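Local coordinates for general Secretion Pathway Protein (Vibrio vulnificus, PDB 4G54), which probably binds peptidoglycan in the periplasm as part of the EpsAB fusion protein of the type II secretion system, at residues 99-104 and 110-115; 81-86 and 90-95. All coordinates share one frame; numbering follows the deposited sequence. Where two conformers were deposited one is given.

Contact 1 (99-104 and 110-115); sequences PERVVL and RLTFTV
The amide of L104 donates to L111 O over 2.7 Å from L104 N, almost straight at 176°. L111 N returns a bond to L104 O, and V102 and F113 form a second reciprocal pair, with V102 N to F113 O at 2.8 Å. The CA-H groups of R101 and V103 add weaker contacts to F113 O and L111 O. This pairing makes strands 101-105 and 110-114 an antiparallel hairpin at one margin of the six-stranded sheet in the C39-like domain, where 110-114 is the outermost strand. On the face carrying V102, L104, L111 and F113, L104 CD1 sits over one face of the phenyl ring, 4.0 Å from its centroid, and the two side chains meet at about a right angle. V102 CG2 packs on F113 CB at 3.6 Å. The reverse face is more polar: T112 CG2 lies against R101 CB at 3.8 Å, while the R101 guanidinium turns away to a salt bridge with E96. At the C-terminal end of the outer strand, T114 is the N-cap of helix 115-121; chi1 of 64° sets OG1 between its own N and carbonyl carbon, whence it caps a helix amide, and Q117 OE1 accepts from T114 N.

Contact 2 (81-86 and 90-95); sequences LTLQHE and AYVVLL
The phenol ring of Y91 runs beside T82, both side chains pointing the same way off the sheet, and T82 OG1 comes obliquely to the ring at 3.3 Å from Y91 CE2. T82 CG2 approaches the same carbon, at 3.9 Å from Y91 CE2. With chi1 at -66°, the Y91 ring carbon CG stands opposite the carbonyl carbon, and the ring reaches over toward the neighbouring strand. The polar ends have partners beyond the pair: T82 OG1 bonds to E125, Y91 OH to R89, and R30 of helix 30-40 touches both side chains. T82 and Y91 form a non-hydrogen-bonded pair between two hydrogen-bonded ones, L81 with V92 and L83 with A90, in the antiparallel hairpin of strands 79-85 and 88-97, inside the six-stranded sheet of the C39-like domain. L81 N reaches V92 O at 2.7 Å and 169°, while L83 N, also 2.7 Å from A90 O, lies 32° out of the carbonyl plane. The face bearing L81, L83, A90 and V92 is apolar. There V92 CG1, placed between its own N and carbonyl carbon, bridges both leucines: it lies 3.8 Å from L83 CD1 and 3.9 Å from L81 CB. Farther along, L81 CG packs on L94 CB at 3.9 Å, and W122 of strand 122-123 touches both L81 and L83.

Read from the N terminus, strand 79-85 comes first and turns back into 88-97, so contact 2 closes a short loop. The chain then turns again into strand 101-105, and contact 1 closes the next loop when 110-114 returns beside it. The two hairpins follow in series, neither enclosing nor crossing the other, and give four consecutive antiparallel strands. They are joined at the 88-97/101-105 seam, where L95 N probably bonds to V103 O, and V102 and L104 pack on L94 and V92. On the far side of contact 2, strand 125-131 pairs with 79-85; at the end of contact 1 the chain passes into helix 115-121.

Contact 1 (99-104 and 110-115)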
ATOM      1  N   PRO A  99      -8.596  16.731   4.017  1.00 28.95           N
ATOM      2  CA  PRO A  99      -9.197  17.169   5.311  1.00 29.24           C
ATOM      3  C   PRO A  99     -10.702  17.220   5.381  1.00 28.83           C
ATOM      4  O   PRO A  99     -11.252  17.206   6.503  1.00 29.17           O
ATOM      5  CB  PRO A  99      -8.665  18.601   5.460  1.00 32.29           C
ATOM      6  CG  PRO A  99      -7.335  18.489   4.789  1.00 31.30           C
ATOM      7  CD  PRO A  99      -7.515  17.639   3.599  1.00 32.68           C
ATOM      8  N   GLU A 100     -11.353  17.261   4.225  1.00 28.57           N
ATOM      9  CA  GLU A 100     -12.796  17.423   4.240  1.00 30.64           C
ATOM     10  C   GLU A 100     -13.638  16.165   3.918  1.00 29.51           C
ATOM     11  O   GLU A 100     -14.828  16.104   4.311  1.00 30.48           O
ATOM     12  CB  GLU A 100     -13.172  18.569   3.273  1.00 33.73           C
ATOM     13  CG  GLU A 100     -12.716  19.987   3.731  1.00 40.35           C
ATOM     14  CD  GLU A 100     -13.071  21.041   2.679  1.00 49.47           C
ATOM     15  OE1 GLU A 100     -13.214  20.664   1.494  1.00 54.35           O
ATOM     16  OE2 GLU A 100     -13.234  22.230   3.014  1.00 54.37           O
ATOM     17  N   ARG A 101     -13.060  15.211   3.189  1.00 28.17           N
ATOM     18  CA  ARG A 101     -13.858  14.116   2.601  1.00 28.85           C
ATOM     19  C   ARG A 101     -12.982  12.910   2.360  1.00 26.83           C
ATOM     20  O   ARG A 101     -11.767  13.063   2.161  1.00 26.66           O
ATOM     21  CB  ARG A 101     -14.458  14.494   1.208  1.00 31.84           C
ATOM     22  CG  ARG A 101     -13.402  14.617   0.051  1.00 37.49           C
ATOM     23  CD  ARG A 101     -12.788  13.249  -0.594  1.00 47.76           C
ATOM     24  NE  ARG A 101     -11.281  13.172  -0.738  1.00 45.60           N
ATOM     25  CZ  ARG A 101     -10.591  13.507  -1.848  1.00 55.22           C
ATOM     26  NH1 ARG A 101     -11.247  13.923  -2.945  1.00 54.77           N
ATOM     27  NH2 ARG A 101      -9.237  13.413  -1.897  1.00 54.46           N
ATOM     28  N   VAL A 102     -13.573  11.732   2.376  1.00 24.01           N
ATOM     29  CA  VAL A 102     -12.829  10.530   1.946  1.00 23.21           C
ATOM     30  C   VAL A 102     -13.677   9.910   0.836  1.00 22.69           C
ATOM     31  O   VAL A 102     -14.898  10.106   0.749  1.00 25.13           O
ATOM     32  CB  VAL A 102     -12.657   9.538   3.059  1.00 23.23           C
ATOM     33  CG1 VAL A 102     -11.650  10.088   4.127  1.00 23.41           C
ATOM     34  CG2 VAL A 102     -14.043   9.115   3.739  1.00 23.51           C
ATOM     35  N   VAL A 103     -12.957   9.281  -0.086  1.00 20.93           N
ATOM     36  CA  VAL A 103     -13.614   8.510  -1.170  1.00 21.44           C
ATOM     37  C   VAL A 103     -13.506   7.051  -0.831  1.00 20.46           C
ATOM     38  O   VAL A 103     -12.436   6.515  -0.563  1.00 20.11           O
ATOM     39  CB  VAL A 103     -12.991   8.797  -2.564  1.00 21.59           C
ATOM     40  CG1 VAL A 103     -13.630   7.894  -3.643  1.00 24.83           C
ATOM     41  CG2 VAL A 103     -13.197  10.282  -2.821  1.00 22.76           C
ATOM     42  N   LEU A 104     -14.670   6.400  -0.747  1.00 20.43           N
ATOM     43  CA  LEU A 104     -14.792   4.999  -0.286  1.00 19.72           C
ATOM     44  C   LEU A 104     -15.272   4.103  -1.429  1.00 22.89           C
ATOM     45  O   LEU A 104     -16.125   4.504  -2.231  1.00 23.53           O
ATOM     46  CB  LEU A 104     -15.773   4.942   0.870  1.00 21.30           C
ATOM     47  CG  LEU A 104     -15.414   5.843   2.065  1.00 20.71           C
ATOM     48  CD1 LEU A 104     -16.493   5.596   3.126  1.00 23.03           C
ATOM     49  CD2 LEU A 104     -14.004   5.500   2.553  1.00 20.09           C
ATOM     50  N   ARG A 110     -18.928   3.613  -5.551  1.00 26.00           N
ATOM     51  CA  ARG A 110     -18.050   4.666  -5.055  1.00 26.21           C
ATOM     52  C   ARG A 110     -18.830   5.741  -4.289  1.00 27.16           C
ATOM     53  O   ARG A 110     -19.727   6.401  -4.864  1.00 30.14           O
ATOM     54  CB  ARG A 110     -17.324   5.262  -6.260  1.00 27.15           C
ATOM     55  CG  ARG A 110     -16.343   6.345  -5.913  1.00 28.77           C
ATOM     56  CD  ARG A 110     -15.834   7.004  -7.279  1.00 37.29           C
ATOM     57  NE  ARG A 110     -14.585   7.777  -7.170  0.50 33.94           N
ATOM     58  CZ  ARG A 110     -13.387   7.479  -7.694  0.50 29.62           C
ATOM     59  NH1 ARG A 110     -13.141   6.384  -8.431  0.50 28.76           N
ATOM     60  NH2 ARG A 110     -12.405   8.341  -7.464  0.50 33.65           N
ATOM     61  N   LEU A 111     -18.511   5.897  -3.007  1.00 25.88           N
ATOM     62  CA  LEU A 111     -19.143   6.881  -2.086  1.00 28.07           C
ATOM     63  C   LEU A 111     -18.166   7.940  -1.555  1.00 28.27           C
ATOM     64  O   LEU A 111     -16.987   7.680  -1.364  1.00 27.74           O
ATOM     65  CB  LEU A 111     -19.702   6.182  -0.817  1.00 29.63           C
ATOM     66  CG  LEU A 111     -20.561   4.958  -1.137  1.00 35.28           C
ATOM     67  CD1 LEU A 111     -21.030   4.248   0.129  1.00 35.97           C
ATOM     68  CD2 LEU A 111     -21.705   5.313  -2.029  1.00 40.81           C
ATOM     69  N   THR A 112     -18.687   9.146  -1.297  1.00 29.13           N
ATOM     70  CA  THR A 112     -17.896  10.182  -0.656  1.00 29.61           C
ATOM     71  C   THR A 112     -18.492  10.425   0.721  1.00 29.41           C
ATOM     72  O   THR A 112     -19.706  10.664   0.827  1.00 30.76           O
ATOM     73  CB  THR A 112     -17.909  11.479  -1.482  1.00 32.73           C
ATOM     74  OG1 THR A 112     -17.208  11.202  -2.702  1.00 35.82           O
ATOM     75  CG2 THR A 112     -17.119  12.573  -0.779  1.00 36.64           C
ATOM     76  N   PHE A 113     -17.661  10.397   1.742  1.00 26.45           N
ATOM     77  CA  PHE A 113     -18.116  10.672   3.123  1.00 26.74           C
ATOM     78  C   PHE A 113     -17.420  11.907   3.581  1.00 26.29           C
ATOM     79  O   PHE A 113     -16.221  12.089   3.340  1.00 27.03           O
ATOM     80  CB  PHE A 113     -17.616   9.513   3.992  1.00 28.35           C
ATOM     81  CG  PHE A 113     -18.672   8.519   4.376  1.00 27.89           C
ATOM     82  CD1 PHE A 113     -19.782   8.294   3.602  1.00 34.10           C
ATOM     83  CD2 PHE A 113     -18.441   7.718   5.495  1.00 33.15           C
ATOM     84  CE1 PHE A 113     -20.717   7.331   3.973  1.00 36.82           C
ATOM     85  CE2 PHE A 113     -19.374   6.766   5.870  1.00 33.48           C
ATOM     86  CZ  PHE A 113     -20.536   6.635   5.113  1.00 31.13           C
ATOM     87  N   THR A 114     -18.147  12.738   4.365  1.00 25.03           N
ATOM     88  CA  THR A 114     -17.500  13.831   5.076  1.00 25.50           C
ATOM     89  C   THR A 114     -16.712  13.272   6.281  1.00 23.67           C
ATOM     90  O   THR A 114     -16.868  12.111   6.653  1.00 22.98           O
ATOM     91  CB  THR A 114     -18.558  14.790   5.639  1.00 26.47           C
ATOM     92  OG1 THR A 114     -19.354  14.094   6.603  1.00 28.01           O
ATOM     93  CG2 THR A 114     -19.489  15.280   4.539  1.00 31.02           C
ATOM     94  N   VAL A 115     -15.876  14.103   6.890  1.00 24.85           N
ATOM     95  CA  VAL A 115     -15.164  13.700   8.122  1.00 26.51           C
ATOM     96  C   VAL A 115     -16.185  13.241   9.178  1.00 24.73           C
ATOM     97  O   VAL A 115     -16.022  12.207   9.829  1.00 25.28           O
ATOM     98  CB  VAL A 115     -14.384  14.870   8.721  1.00 30.77           C
ATOM     99  CG1 VAL A 115     -13.582  14.394   9.943  1.00 31.85           C
ATOM    100  CG2 VAL A 115     -13.417  15.312   7.749  1.00 32.01           C
TER
HETATM  101  O   HOH W   1     -15.730  17.353   6.211  1.00 24.67           O

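Contact 2 (81-86 and 90-95)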
ATOM      1  N   LEU A  81     -10.767   0.142   5.589  1.00 18.25           N
ATOM      2  CA  LEU A  81     -11.188   0.719   6.878  1.00 18.07           C
ATOM      3  C   LEU A  81     -12.136  -0.295   7.528  1.00 19.97           C
ATOM      4  O   LEU A  81     -13.034  -0.834   6.884  1.00 20.27           O
ATOM      5  CB  LEU A  81     -11.972   2.033   6.676  1.00 18.65           C
ATOM      6  CG  LEU A  81     -11.186   3.100   5.916  1.00 18.94           C
ATOM      7  CD1 LEU A  81     -12.067   4.366   5.934  1.00 23.40           C
ATOM      8  CD2 LEU A  81      -9.823   3.348   6.530  1.00 20.45           C
ATOM      9  N   THR A  82     -12.007  -0.529   8.831  1.00 19.36           N
ATOM     10  CA  THR A  82     -12.990  -1.311   9.581  1.00 20.87           C
ATOM     11  C   THR A  82     -14.010  -0.321  10.085  1.00 22.65           C
ATOM     12  O   THR A  82     -13.653   0.612  10.882  1.00 22.64           O
ATOM     13  CB  THR A  82     -12.309  -2.063  10.763  1.00 21.81           C
ATOM     14  OG1 THR A  82     -11.270  -2.956  10.267  1.00 22.38           O
ATOM     15  CG2 THR A  82     -13.374  -2.931  11.543  1.00 23.43           C
ATOM     16  N   LEU A  83     -15.281  -0.558   9.747  1.00 22.91           N
ATOM     17  CA  LEU A  83     -16.377   0.290  10.289  1.00 25.39           C
ATOM     18  C   LEU A  83     -17.088  -0.501  11.404  1.00 28.67           C
ATOM     19  O   LEU A  83     -17.199  -1.735  11.329  1.00 29.49           O
ATOM     20  CB  LEU A  83     -17.326   0.677   9.174  1.00 26.21           C
ATOM     21  CG  LEU A  83     -16.689   1.423   7.968  1.00 25.53           C
ATOM     22  CD1 LEU A  83     -17.811   1.913   7.015  1.00 30.95           C
ATOM     23  CD2 LEU A  83     -15.830   2.574   8.450  1.00 25.24           C
ATOM     24  N   GLN A  84     -17.503   0.189  12.469  1.00 31.87           N
ATOM     25  CA  GLN A  84     -18.128  -0.516  13.599  1.00 36.91           C
ATOM     26  C   GLN A  84     -19.398   0.282  13.906  1.00 39.69           C
ATOM     27  O   GLN A  84     -19.375   1.514  13.876  1.00 38.08           O
ATOM     28  CB  GLN A  84     -17.173  -0.697  14.843  1.00 39.20           C
ATOM     29  CG  GLN A  84     -15.603  -0.566  14.536  1.00 43.07           C
ATOM     30  CD  GLN A  84     -14.562  -1.372  15.414  1.00 47.18           C
ATOM     31  OE1 GLN A  84     -14.941  -2.139  16.331  1.00 47.77           O
ATOM     32  NE2 GLN A  84     -13.216  -1.191  15.093  1.00 36.94           N
ATOM     33  N   HIS A  85     -20.521  -0.425  14.079  1.00 42.02           N
ATOM     34  CA  HIS A  85     -21.787   0.220  14.478  1.00 46.44           C
ATOM     35  C   HIS A  85     -22.612  -0.761  15.279  1.00 49.38           C
ATOM     36  O   HIS A  85     -23.065  -1.806  14.772  1.00 49.35           O
ATOM     37  CB  HIS A  85     -22.591   0.772  13.301  1.00 46.11           C
ATOM     38  CG  HIS A  85     -23.886   1.407  13.708  1.00 53.64           C
ATOM     39  ND1 HIS A  85     -23.940   2.577  14.443  1.00 55.80           N
ATOM     40  CD2 HIS A  85     -25.172   1.025  13.496  1.00 58.28           C
ATOM     41  CE1 HIS A  85     -25.208   2.886  14.668  1.00 61.18           C
ATOM     42  NE2 HIS A  85     -25.974   1.968  14.095  1.00 62.46           N
ATOM     43  N   GLU A  86     -22.814  -0.362  16.546  1.00 52.51           N
ATOM     44  CA  GLU A  86     -23.494  -1.153  17.550  1.00 57.33           C
ATOM     45  C   GLU A  86     -23.303  -2.687  17.444  1.00 58.17           C
ATOM     46  O   GLU A  86     -24.264  -3.447  17.217  1.00 60.26           O
ATOM     47  CB  GLU A  86     -24.955  -0.679  17.687  1.00 60.39           C
ATOM     48  CG  GLU A  86     -25.856  -0.798  16.460  1.00 64.67           C
ATOM     49  CD  GLU A  86     -27.289  -0.379  16.767  1.00 73.28           C
ATOM     50  OE1 GLU A  86     -28.117  -1.286  17.056  1.00 78.23           O
ATOM     51  OE2 GLU A  86     -27.580   0.857  16.767  1.00 75.32           O
ATOM     52  N   ALA A  90     -18.064  -3.894   9.464  1.00 30.44           N
ATOM     53  CA  ALA A  90     -18.085  -3.878   8.011  1.00 29.03           C
ATOM     54  C   ALA A  90     -16.802  -3.254   7.554  1.00 24.86           C
ATOM     55  O   ALA A  90     -15.997  -2.729   8.379  1.00 25.66           O
ATOM     56  CB  ALA A  90     -19.257  -3.083   7.456  1.00 30.32           C
ATOM     57  N   TYR A  91     -16.505  -3.404   6.272  1.00 21.86           N
ATOM     58  CA  TYR A  91     -15.139  -3.091   5.788  1.00 21.90           C
ATOM     59  C   TYR A  91     -15.327  -2.328   4.470  1.00 22.60           C
ATOM     60  O   TYR A  91     -16.113  -2.725   3.656  1.00 24.17           O
ATOM     61  CB  TYR A  91     -14.361  -4.414   5.504  1.00 21.13           C
ATOM     62  CG  TYR A  91     -14.124  -5.173   6.782  1.00 23.13           C
ATOM     63  CD1 TYR A  91     -15.075  -6.099   7.270  1.00 23.47           C
ATOM     64  CD2 TYR A  91     -12.965  -4.908   7.545  1.00 23.93           C
ATOM     65  CE1 TYR A  91     -14.872  -6.729   8.476  1.00 24.74           C
ATOM     66  CE2 TYR A  91     -12.720  -5.572   8.779  1.00 25.55           C
ATOM     67  CZ  TYR A  91     -13.689  -6.499   9.231  1.00 26.35           C
ATOM     68  OH  TYR A  91     -13.538  -7.177  10.403  1.00 34.31           O
ATOM     69  N   VAL A  92     -14.589  -1.230   4.293  1.00 21.58           N
ATOM     70  CA  VAL A  92     -14.725  -0.430   3.069  1.00 20.21           C
ATOM     71  C   VAL A  92     -13.321   0.041   2.638  1.00 19.59           C
ATOM     72  O   VAL A  92     -12.437   0.200   3.470  1.00 19.14           O
ATOM     73  CB  VAL A  92     -15.698   0.775   3.313  1.00 24.13           C
ATOM     74  CG1 VAL A  92     -15.103   1.837   4.283  1.00 22.27           C
ATOM     75  CG2 VAL A  92     -16.093   1.372   2.041  1.00 29.80           C
ATOM     76  N   VAL A  93     -13.087   0.105   1.334  1.00 18.91           N
ATOM     77  CA  VAL A  93     -11.806   0.580   0.843  1.00 18.42           C
ATOM     78  C   VAL A  93     -11.750   2.070   0.859  1.00 17.29           C
ATOM     79  O   VAL A  93     -12.641   2.748   0.322  1.00 19.67           O
ATOM     80  CB  VAL A  93     -11.476   0.009  -0.563  1.00 19.41           C
ATOM     81  CG1 VAL A  93     -10.257   0.723  -1.166  1.00 20.94           C
ATOM     82  CG2 VAL A  93     -11.247  -1.522  -0.440  1.00 23.72           C
ATOM     83  N   LEU A  94     -10.681   2.616   1.470  1.00 17.73           N
ATOM     84  CA  LEU A  94     -10.417   4.071   1.357  1.00 17.71           C
ATOM     85  C   LEU A  94      -9.521   4.238   0.160  1.00 17.14           C
ATOM     86  O   LEU A  94      -8.382   3.747   0.120  1.00 18.81           O
ATOM     87  CB  LEU A  94      -9.686   4.564   2.641  1.00 19.46           C
ATOM     88  CG  LEU A  94      -9.192   6.023   2.582  1.00 20.52           C
ATOM     89  CD1 LEU A  94     -10.330   6.950   2.625  1.00 22.66           C
ATOM     90  CD2 LEU A  94      -8.281   6.281   3.807  1.00 26.73           C
ATOM     91  N   LEU A  95     -10.007   4.996  -0.841  1.00 18.52           N
ATOM     92  CA  LEU A  95      -9.239   5.236  -2.049  1.00 18.87           C
ATOM     93  C   LEU A  95      -8.488   6.503  -1.926  1.00 21.43           C
ATOM     94  O   LEU A  95      -7.308   6.534  -2.370  1.00 23.53           O
ATOM     95  CB  LEU A  95     -10.212   5.289  -3.310  1.00 17.81           C
ATOM     96  CG  LEU A  95      -9.600   5.650  -4.647  1.00 22.19           C
ATOM     97  CD1 LEU A  95      -8.674   4.531  -5.128  1.00 21.03           C
ATOM     98  CD2 LEU A  95     -10.784   5.842  -5.655  1.00 24.91           C
TER